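Local coordinates for reticulocyte binding protein (PDB 3FAW), which probably hydrolyses alpha-1,6-glucosidic branch linkages in pullulan, glycogen and related glucans, as a pullulanase attached to the streptococcal cell wall, at residues P406-F411 / T430-R435; K552-N557 / E714-V719; R436-S441 / A465-A470. All blocks are in the same frame, centred on the assembly; numbering follows the deposited sequence.

Interaction 1 (P406-F411 / T430-R435); sequences PNYYHF and THAMSR
Tyr408 and His431 grip each other twice, by a hydrogen bond and by their rings, where the long excursion between barrel strand 385-390 and helix 432-449 folds back on the start of that helix. His431 ND1 gives its proton to Tyr408 O at 2.5 Å, nearly along the C=O axis (176°) and close to the imidazole plane. The side chains slide past each other in opposite directions, and the imidazole edge faces the phenol ring in an edge-to-face pair, centroids 5.7 Å apart. Chi1 of 177° sets Tyr408 CG anti to the backbone N; at the far end of the ring, Tyr408 OH accepts from Met433 N at 2.7 Å in an almost straight bond (173°). Asp126 of helix 122-129 binds both that hydroxyl and Ala432 N, so the first two amides of the helix both have acceptors. Still in the first turn, Ser434 OG donates to an in-plane lone pair of Tyr409 O at 2.7 Å. This buried polar side is tight. Packing is looser toward partly exposed Thr430: Phe411 CE1 stands 3.6 Å from Thr430 OG1, and the Phe411 edge meets the His431 face only offset, centroids 5.9 Å apart. His431 NE2 is hydrogen-bonded to Asp494, so both imidazole nitrogens face acceptors; this is consistent with a doubly protonated ring, a charge that Asp494 would favour and the helix N-terminus beside this N-cap residue would oppose.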
loop_
_atom_site.group_PDB
_atom_site.type_symbol
_atom_site.label_atom_id
_atom_site.label_comp_id
_atom_site.label_asym_id
_atom_site.label_seq_id
_atom_site.Cartn_x
_atom_site.Cartn_y
_atom_site.Cartn_z
ATOM N N PRO A 406 15.314 -22.283 1.042
ATOM C CA PRO A 406 15.064 -22.138 2.472
ATOM C C PRO A 406 16.089 -21.231 3.149
ATOM O O PRO A 406 17.205 -21.064 2.646
ATOM C CB PRO A 406 15.172 -23.573 2.997
ATOM C CG PRO A 406 16.101 -24.247 2.055
ATOM C CD PRO A 406 15.905 -23.592 0.711
ATOM N N ASN A 407 15.694 -20.642 4.275
ATOM C CA ASN A 407 16.591 -19.814 5.073
ATOM C C ASN A 407 17.277 -18.732 4.230
ATOM O O ASN A 407 18.503 -18.663 4.186
ATOM C CB ASN A 407 17.648 -20.687 5.765
ATOM C CG ASN A 407 17.063 -21.947 6.374
ATOM O OD1 ASN A 407 16.392 -21.901 7.403
ATOM N ND2 ASN A 407 17.324 -23.081 5.742
ATOM N N TYR A 408 16.493 -17.901 3.548
ATOM C CA TYR A 408 17.075 -16.774 2.812
ATOM C C TYR A 408 16.130 -15.589 2.561
ATOM O O TYR A 408 16.415 -14.465 2.978
ATOM C CB TYR A 408 17.670 -17.215 1.463
ATOM C CG TYR A 408 18.191 -16.012 0.721
ATOM C CD1 TYR A 408 19.470 -15.527 0.967
ATOM C CD2 TYR A 408 17.374 -15.308 -0.163
ATOM C CE1 TYR A 408 19.936 -14.400 0.332
ATOM C CE2 TYR A 408 17.825 -14.179 -0.798
ATOM C CZ TYR A 408 19.110 -13.722 -0.550
ATOM O OH TYR A 408 19.572 -12.592 -1.181
ATOM N N TYR A 409 15.041 -15.840 1.841
ATOM C CA TYR A 409 14.188 -14.767 1.304
ATOM C C TYR A 409 13.517 -13.920 2.381
ATOM O O TYR A 409 13.340 -12.711 2.214
ATOM C CB TYR A 409 13.100 -15.342 0.389
ATOM C CG TYR A 409 13.522 -15.555 -1.051
ATOM C CD1 TYR A 409 13.806 -14.471 -1.880
ATOM C CD2 TYR A 409 13.599 -16.836 -1.596
ATOM C CE1 TYR A 409 14.175 -14.656 -3.203
ATOM C CE2 TYR A 409 13.966 -17.031 -2.920
ATOM C CZ TYR A 409 14.250 -15.937 -3.717
ATOM O OH TYR A 409 14.606 -16.121 -5.032
ATOM N N HIS A 410 13.134 -14.560 3.480
ATOM C CA HIS A 410 12.419 -13.866 4.544
ATOM C C HIS A 410 13.383 -13.321 5.595
ATOM O O HIS A 410 14.512 -13.806 5.728
ATOM C CB HIS A 410 11.405 -14.803 5.203
ATOM C CG HIS A 410 10.454 -15.440 4.237
ATOM N ND1 HIS A 410 10.475 -16.788 3.949
ATOM C CD2 HIS A 410 9.457 -14.911 3.488
ATOM C CE1 HIS A 410 9.529 -17.062 3.067
ATOM N NE2 HIS A 410 8.896 -15.941 2.771
ATOM N N PHE A 411 12.934 -12.306 6.328
ATOM C CA PHE A 411 13.598 -11.914 7.569
ATOM C C PHE A 411 13.561 -13.131 8.491
ATOM O O PHE A 411 12.573 -13.866 8.511
ATOM C CB PHE A 411 12.904 -10.733 8.247
ATOM C CG PHE A 411 13.188 -9.394 7.616
ATOM C CD1 PHE A 411 14.490 -8.984 7.351
ATOM C CD2 PHE A 411 12.143 -8.518 7.325
ATOM C CE1 PHE A 411 14.747 -7.742 6.786
ATOM C CE2 PHE A 411 12.394 -7.268 6.757
ATOM C CZ PHE A 411 13.699 -6.880 6.491
ATOM N N THR A 430 16.487 -6.515 2.956
ATOM C CA THR A 430 17.920 -6.257 3.100
ATOM C C THR A 430 18.748 -7.354 2.409
ATOM O O THR A 430 19.924 -7.158 2.118
ATOM C CB THR A 430 18.340 -6.161 4.588
ATOM O OG1 THR A 430 17.965 -7.357 5.283
ATOM C CG2 THR A 430 17.676 -4.967 5.255
ATOM N N HIS A 431 18.117 -8.500 2.150
ATOM C CA HIS A 431 18.773 -9.630 1.489
ATOM C C HIS A 431 18.740 -9.389 -0.021
ATOM O O HIS A 431 17.713 -8.998 -0.563
ATOM C CB HIS A 431 18.088 -10.959 1.858
ATOM C CG HIS A 431 17.873 -11.143 3.334
ATOM N ND1 HIS A 431 17.176 -12.211 3.859
ATOM C CD2 HIS A 431 18.247 -10.385 4.394
ATOM C CE1 HIS A 431 17.137 -12.108 5.176
ATOM N NE2 HIS A 431 17.784 -11.011 5.527
ATOM N N ALA A 432 19.869 -9.625 -0.685
ATOM C CA ALA A 432 20.089 -9.163 -2.064
ATOM C C ALA A 432 19.021 -9.579 -3.084
ATOM O O ALA A 432 18.532 -8.740 -3.853
ATOM C CB ALA A 432 21.476 -9.603 -2.553
ATOM N N MET A 433 18.668 -10.862 -3.117
ATOM C CA MET A 433 17.705 -11.352 -4.106
ATOM C C MET A 433 16.264 -11.017 -3.701
ATOM O O MET A 433 15.383 -10.931 -4.555
ATOM C CB MET A 433 17.874 -12.853 -4.340
ATOM C CG MET A 433 19.284 -13.279 -4.746
ATOM S SD MET A 433 19.936 -12.442 -6.206
ATOM C CE MET A 433 20.766 -11.039 -5.470
ATOM N N SER A 434 16.035 -10.816 -2.404
ATOM C CA SER A 434 14.749 -10.316 -1.908
ATOM C C SER A 434 14.597 -8.833 -2.254
ATOM O O SER A 434 13.513 -8.382 -2.629
ATOM C CB SER A 434 14.641 -10.498 -0.395
ATOM O OG SER A 434 14.647 -11.871 -0.039
ATOM N N ARG A 435 15.683 -8.074 -2.109
ATOM C CA ARG A 435 15.706 -6.685 -2.556
ATOM C C ARG A 435 15.478 -6.594 -4.068
ATOM O O ARG A 435 14.757 -5.714 -4.531
ATOM C CB ARG A 435 17.020 -6.003 -2.173
ATOM C CG ARG A 435 17.034 -4.507 -2.465
ATOM C CD ARG A 435 18.295 -3.857 -1.929
ATOM N NE ARG A 435 18.279 -3.738 -0.473
ATOM C CZ ARG A 435 19.268 -3.215 0.248
ATOM N NH1 ARG A 435 20.371 -2.759 -0.337
ATOM N NH2 ARG A 435 19.154 -3.150 1.568
#

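Interaction 2 (K552-N557 / E714-V719); sequences KAQPGN and EIDREV
Lys552 runs alongside Ile715 in the opposite sense and crosses Asp716 at about a right angle, just past the C-terminal end of helix 544-551, which closes in a Schellman motif at Ala553. That helix belongs to the TIM barrel; helix 712-718 leads into strand 720-721 of the C-terminal antiparallel sheet, so the contact ties the two together. Along the lysine, CB packs on Ile715 CG2 at 3.6 Å. CG keeps to the same methyl and also approaches Val719 CG1 at 4.1 Å. CD lies 3.7 Å from both Ile715 CG2 and Asp716 OD1. A bend at chi3 (-65°) sets CE aside, 3.5 Å from Asp716 OD1, and NZ closes a salt bridge to that oxygen at 2.8 Å. Water 1 accepts from NZ and donates to Val719 O, linking the ammonium to the helix end. Gln554 NE2 also binds Asp716 OD1, 2.9 Å away and nearly straight (169°), with amide and carboxylate planes almost perpendicular. Lys712 forms a salt bridge with Asp716 OD2, so both oxygens are held. NZ reaches OD1 on its anti side and NE2 on its syn side, from opposite faces of the carboxylate, each a little over 30° out of plane.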
loop_
_atom_site.group_PDB
_atom_site.type_symbol
_atom_site.label_atom_id
_atom_site.label_comp_id
_atom_site.label_asym_id
_atom_site.label_seq_id
_atom_site.Cartn_x
_atom_site.Cartn_y
_atom_site.Cartn_z
ATOM N N LYS A 552 0.196 23.212 8.252
ATOM C CA LYS A 552 1.493 23.552 7.622
ATOM C C LYS A 552 2.346 22.334 7.215
ATOM O O LYS A 552 3.478 22.498 6.751
ATOM C CB LYS A 552 2.327 24.450 8.555
ATOM C CG LYS A 552 1.795 25.871 8.718
ATOM C CD LYS A 552 2.823 26.817 9.331
ATOM C CE LYS A 552 3.189 26.443 10.766
ATOM N NZ LYS A 552 4.226 27.366 11.319
ATOM N N ALA A 553 1.801 21.126 7.377
ATOM C CA ALA A 553 2.518 19.876 7.102
ATOM C C ALA A 553 3.659 19.667 8.097
ATOM O O ALA A 553 4.755 19.238 7.728
ATOM C CB ALA A 553 3.040 19.840 5.656
ATOM N N GLN A 554 3.387 19.978 9.359
ATOM C CA GLN A 554 4.341 19.782 10.438
ATOM C C GLN A 554 3.675 18.993 11.567
ATOM O O GLN A 554 3.384 19.544 12.629
ATOM C CB GLN A 554 4.855 21.132 10.934
ATOM C CG GLN A 554 5.608 21.911 9.859
ATOM C CD GLN A 554 5.870 23.349 10.231
ATOM O OE1 GLN A 554 5.794 23.657 11.518
ATOM N NE2 GLN A 554 6.130 24.181 9.363
ATOM N N PRO A 555 3.417 17.692 11.332
ATOM C CA PRO A 555 2.791 16.847 12.352
ATOM C C PRO A 555 3.592 16.759 13.645
ATOM O O PRO A 555 4.811 16.869 13.626
ATOM C CB PRO A 555 2.718 15.469 11.675
ATOM C CG PRO A 555 3.723 15.528 10.576
ATOM C CD PRO A 555 3.687 16.933 10.098
ATOM N N GLY A 556 2.891 16.552 14.753
ATOM C CA GLY A 556 3.509 16.503 16.074
ATOM C C GLY A 556 4.142 15.178 16.455
ATOM O O GLY A 556 4.854 15.111 17.459
ATOM N N ASN A 557 3.896 14.124 15.672
ATOM C CA ASN A 557 4.405 12.784 16.004
ATOM C C ASN A 557 5.619 12.322 15.178
ATOM O O ASN A 557 6.171 11.257 15.441
ATOM C CB ASN A 557 3.284 11.736 15.949
ATOM C CG ASN A 557 2.722 11.538 14.557
ATOM O OD1 ASN A 557 2.868 12.393 13.680
ATOM N ND2 ASN A 557 2.067 10.404 14.347
ATOM N N GLU A 714 9.375 28.639 3.482
ATOM C CA GLU A 714 8.385 29.594 2.976
ATOM C C GLU A 714 7.000 29.382 3.591
ATOM O O GLU A 714 6.217 30.330 3.690
ATOM C CB GLU A 714 8.333 29.589 1.438
ATOM C CG GLU A 714 7.670 28.389 0.781
ATOM C CD GLU A 714 7.911 28.339 -0.731
ATOM O OE1 GLU A 714 8.484 29.305 -1.292
ATOM O OE2 GLU A 714 7.528 27.330 -1.362
ATOM N N ILE A 715 6.703 28.153 4.013
ATOM C CA ILE A 715 5.455 27.863 4.714
ATOM C C ILE A 715 5.371 28.623 6.046
ATOM O O ILE A 715 4.357 29.264 6.331
ATOM C CB ILE A 715 5.250 26.335 4.925
ATOM C CG1 ILE A 715 4.823 25.678 3.608
ATOM C CG2 ILE A 715 4.191 26.069 5.980
ATOM C CD1 ILE A 715 4.945 24.169 3.598
ATOM N N ASP A 716 6.430 28.566 6.850
ATOM C CA ASP A 716 6.461 29.292 8.133
ATOM C C ASP A 716 6.405 30.814 7.958
ATOM O O ASP A 716 5.891 31.524 8.830
ATOM C CB ASP A 716 7.710 28.926 8.948
ATOM C CG ASP A 716 7.644 27.527 9.536
ATOM O OD1 ASP A 716 6.535 27.008 9.764
ATOM O OD2 ASP A 716 8.717 26.944 9.784
ATOM N N ARG A 717 6.933 31.304 6.838
ATOM C CA ARG A 717 6.975 32.739 6.551
ATOM C C ARG A 717 5.722 33.276 5.871
ATOM O O ARG A 717 5.459 34.476 5.936
ATOM C CB ARG A 717 8.171 33.058 5.654
ATOM C CG ARG A 717 9.504 32.957 6.353
ATOM C CD ARG A 717 10.620 32.850 5.348
ATOM N NE ARG A 717 11.930 32.954 5.981
ATOM C CZ ARG A 717 13.076 32.593 5.409
ATOM N NH1 ARG A 717 13.089 32.090 4.177
ATOM N NH2 ARG A 717 14.218 32.734 6.076
ATOM N N GLU A 718 4.974 32.403 5.198
ATOM C CA GLU A 718 3.850 32.840 4.360
ATOM C C GLU A 718 2.488 32.282 4.772
ATOM O O GLU A 718 1.461 32.746 4.271
ATOM C CB GLU A 718 4.131 32.499 2.895
ATOM C CG GLU A 718 5.369 33.204 2.337
ATOM C CD GLU A 718 5.932 32.555 1.082
ATOM O OE1 GLU A 718 5.262 31.679 0.492
ATOM O OE2 GLU A 718 7.060 32.927 0.689
ATOM N N VAL A 719 2.477 31.292 5.668
ATOM C CA VAL A 719 1.236 30.763 6.227
ATOM C C VAL A 719 1.179 31.115 7.712
ATOM O O VAL A 719 2.052 30.711 8.484
ATOM C CB VAL A 719 1.125 29.239 6.038
ATOM C CG1 VAL A 719 -0.212 28.732 6.567
ATOM C CG2 VAL A 719 1.293 28.870 4.564
HETATM O O HOH W 1 3.441 30.145 10.598
HETATM O O HOH W 2 7.534 25.637 12.079
#

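Interaction 3 (R436-S441 / A465-A470); sequences RVLVDS and AAIELA
Leu438 and Val439 press side by side from helix 432-449 onto helix 464-477, the next helix around the TIM barrel; strand 453-456 lies between the two in sequence. The helices run nearly parallel, their axes 9.4 Å apart in these segments and crossing at -22°.

The contact across the pair is apolar. Chi1 of -177° sets Leu438 CG anti to its backbone N, on the partner helix's side. Its two methyls divide the work: CD2 sits on Ala470 CB at 3.5 Å, while CD1 meets Ile467 CD1 at 4.0 Å, the two side chains crossing at about a right angle. Ile467 starts out pointing away from the other helix, and it is its terminal methyl that comes back to the contact. Val439 uses one branch, CG2, which lies 3.9 Å from Leu469 CD2, again in a right-angled crossing, and also rests against backbone at Ala470 N. Small Ala470 lets the main chains close in, with Val439 CA and Ala470 CA 4.9 Å apart.

Hydrogen bonds and salt bridges run within a helix or to parts outside the pair. Arg436 NE reaches the syn lone pair of Asp440 OD2 at 2.9 Å, a salt bridge one turn apart on a side turned from the other helix; Tyr220 also bonds to that oxygen, and Arg436 NH1 holds the carbonyls of Tyr131 and Gly133. Glu468 OE2 bonds to Thr510, a residue of a calcium site. Among backbone groups, Ala470 N donates to Ala466 O at 2.9 Å, so the carbonyl that Leu438 CD2 and Val439 CG2 approach already has its partner.

With methyl groups carrying the interface and polar side chains bonded outside it, the two helices are held by buried apolar surface and fit rather than by directed bonds.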
loop_
_atom_site.group_PDB
_atom_site.type_symbol
_atom_site.label_atom_id
_atom_site.label_comp_id
_atom_site.label_asym_id
_atom_site.label_seq_id
_atom_site.Cartn_x
_atom_site.Cartn_y
_atom_site.Cartn_z
ATOM N N ARG A 436 16.079 -7.509 -4.828
ATOM C CA ARG A 436 15.849 -7.577 -6.279
ATOM C C ARG A 436 14.373 -7.751 -6.641
ATOM O O ARG A 436 13.876 -7.095 -7.563
ATOM C CB ARG A 436 16.657 -8.712 -6.919
ATOM C CG ARG A 436 18.084 -8.339 -7.302
ATOM C CD ARG A 436 18.620 -9.271 -8.381
ATOM N NE ARG A 436 17.887 -9.118 -9.641
ATOM C CZ ARG A 436 18.052 -9.886 -10.717
ATOM N NH1 ARG A 436 18.930 -10.879 -10.716
ATOM N NH2 ARG A 436 17.337 -9.650 -11.810
ATOM N N VAL A 437 13.675 -8.626 -5.920
ATOM C CA VAL A 437 12.253 -8.871 -6.175
ATOM C C VAL A 437 11.437 -7.578 -6.070
ATOM O O VAL A 437 10.619 -7.283 -6.939
ATOM C CB VAL A 437 11.664 -9.921 -5.202
ATOM C CG1 VAL A 437 10.141 -9.947 -5.301
ATOM C CG2 VAL A 437 12.253 -11.300 -5.480
ATOM N N LEU A 438 11.677 -6.817 -5.005
ATOM C CA LEU A 438 11.002 -5.536 -4.788
ATOM C C LEU A 438 11.362 -4.519 -5.873
ATOM O O LEU A 438 10.479 -3.956 -6.523
ATOM C CB LEU A 438 11.356 -4.978 -3.401
ATOM C CG LEU A 438 10.691 -3.669 -2.957
ATOM C CD1 LEU A 438 10.650 -3.568 -1.434
ATOM C CD2 LEU A 438 11.398 -2.444 -3.549
ATOM N N VAL A 439 12.660 -4.304 -6.065
ATOM C CA VAL A 439 13.161 -3.294 -7.002
ATOM C C VAL A 439 12.872 -3.652 -8.469
ATOM O O VAL A 439 12.465 -2.785 -9.247
ATOM C CB VAL A 439 14.676 -3.028 -6.784
ATOM C CG1 VAL A 439 15.224 -2.065 -7.823
ATOM C CG2 VAL A 439 14.918 -2.480 -5.383
ATOM N N ASP A 440 13.070 -4.915 -8.842
ATOM C CA ASP A 440 12.790 -5.358 -10.215
ATOM C C ASP A 440 11.306 -5.257 -10.571
ATOM O O ASP A 440 10.970 -4.911 -11.702
ATOM C CB ASP A 440 13.256 -6.800 -10.460
ATOM C CG ASP A 440 14.761 -6.971 -10.343
ATOM O OD1 ASP A 440 15.522 -5.992 -10.529
ATOM O OD2 ASP A 440 15.181 -8.109 -10.059
ATOM N N SER A 441 10.425 -5.575 -9.622
ATOM C CA SER A 441 8.982 -5.453 -9.853
ATOM C C SER A 441 8.558 -3.988 -9.985
ATOM O O SER A 441 7.738 -3.652 -10.837
ATOM C CB SER A 441 8.173 -6.157 -8.756
ATOM O OG SER A 441 8.681 -5.867 -7.468
ATOM N N ALA A 465 16.948 1.545 2.911
ATOM C CA ALA A 465 17.833 1.344 1.757
ATOM C C ALA A 465 17.138 0.722 0.539
ATOM O O ALA A 465 17.382 1.140 -0.601
ATOM C CB ALA A 465 19.045 0.500 2.162
ATOM N N ALA A 466 16.282 -0.271 0.775
ATOM C CA ALA A 466 15.543 -0.929 -0.312
ATOM C C ALA A 466 14.526 0.010 -0.972
ATOM O O ALA A 466 14.380 0.021 -2.196
ATOM C CB ALA A 466 14.847 -2.193 0.203
ATOM N N ILE A 467 13.834 0.804 -0.162
ATOM C CA ILE A 467 12.829 1.739 -0.675
ATOM C C ILE A 467 13.502 2.930 -1.369
ATOM O O ILE A 467 13.003 3.419 -2.391
ATOM C CB ILE A 467 11.872 2.236 0.439
ATOM C CG1 ILE A 467 11.261 1.055 1.208
ATOM C CG2 ILE A 467 10.756 3.088 -0.157
ATOM C CD1 ILE A 467 10.499 0.056 0.335
ATOM N N GLU A 468 14.628 3.386 -0.815
ATOM C CA GLU A 468 15.472 4.392 -1.472
ATOM C C GLU A 468 15.856 3.942 -2.876
ATOM O O GLU A 468 15.709 4.693 -3.840
ATOM C CB GLU A 468 16.760 4.644 -0.674
ATOM C CG GLU A 468 16.693 5.792 0.327
ATOM C CD GLU A 468 16.742 7.175 -0.321
ATOM O OE1 GLU A 468 16.716 7.265 -1.568
ATOM O OE2 GLU A 468 16.806 8.174 0.425
ATOM N N LEU A 469 16.360 2.715 -2.974
ATOM C CA LEU A 469 16.794 2.153 -4.251
ATOM C C LEU A 469 15.622 2.016 -5.222
ATOM O O LEU A 469 15.751 2.342 -6.400
ATOM C CB LEU A 469 17.465 0.791 -4.044
ATOM C CG LEU A 469 18.106 0.123 -5.265
ATOM C CD1 LEU A 469 19.228 0.995 -5.823
ATOM C CD2 LEU A 469 18.633 -1.259 -4.908
ATOM N N ALA A 470 14.489 1.528 -4.725
ATOM C CA ALA A 470 13.277 1.414 -5.540
ATOM C C ALA A 470 12.867 2.772 -6.117
ATOM O O ALA A 470 12.458 2.862 -7.275
ATOM C CB ALA A 470 12.134 0.814 -4.726
#

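Overall arrangement
Interactions 1 and 3 are neighbours, their centres 12 Å apart and both using helix 432-449: its first turn receives the 406-411 loop, and the following turn packs on helix 464-477. Arg435 joins them, its side chain lying over Ala465, Ala466 and Leu469. Interaction 2 stands apart, 40 Å from interaction 1 and 31 Å from interaction 3 between centres, on the side of the barrel facing the C-terminal sheet. Along the chain the order is 1, 3, 2. Interaction 3 thus packs the barrel's own helices; interaction 1 folds a barrel loop onto a helix start and meets helix 122-129 of the N-terminal part through Asp126; interaction 2 ties the barrel to the C-terminal sheet.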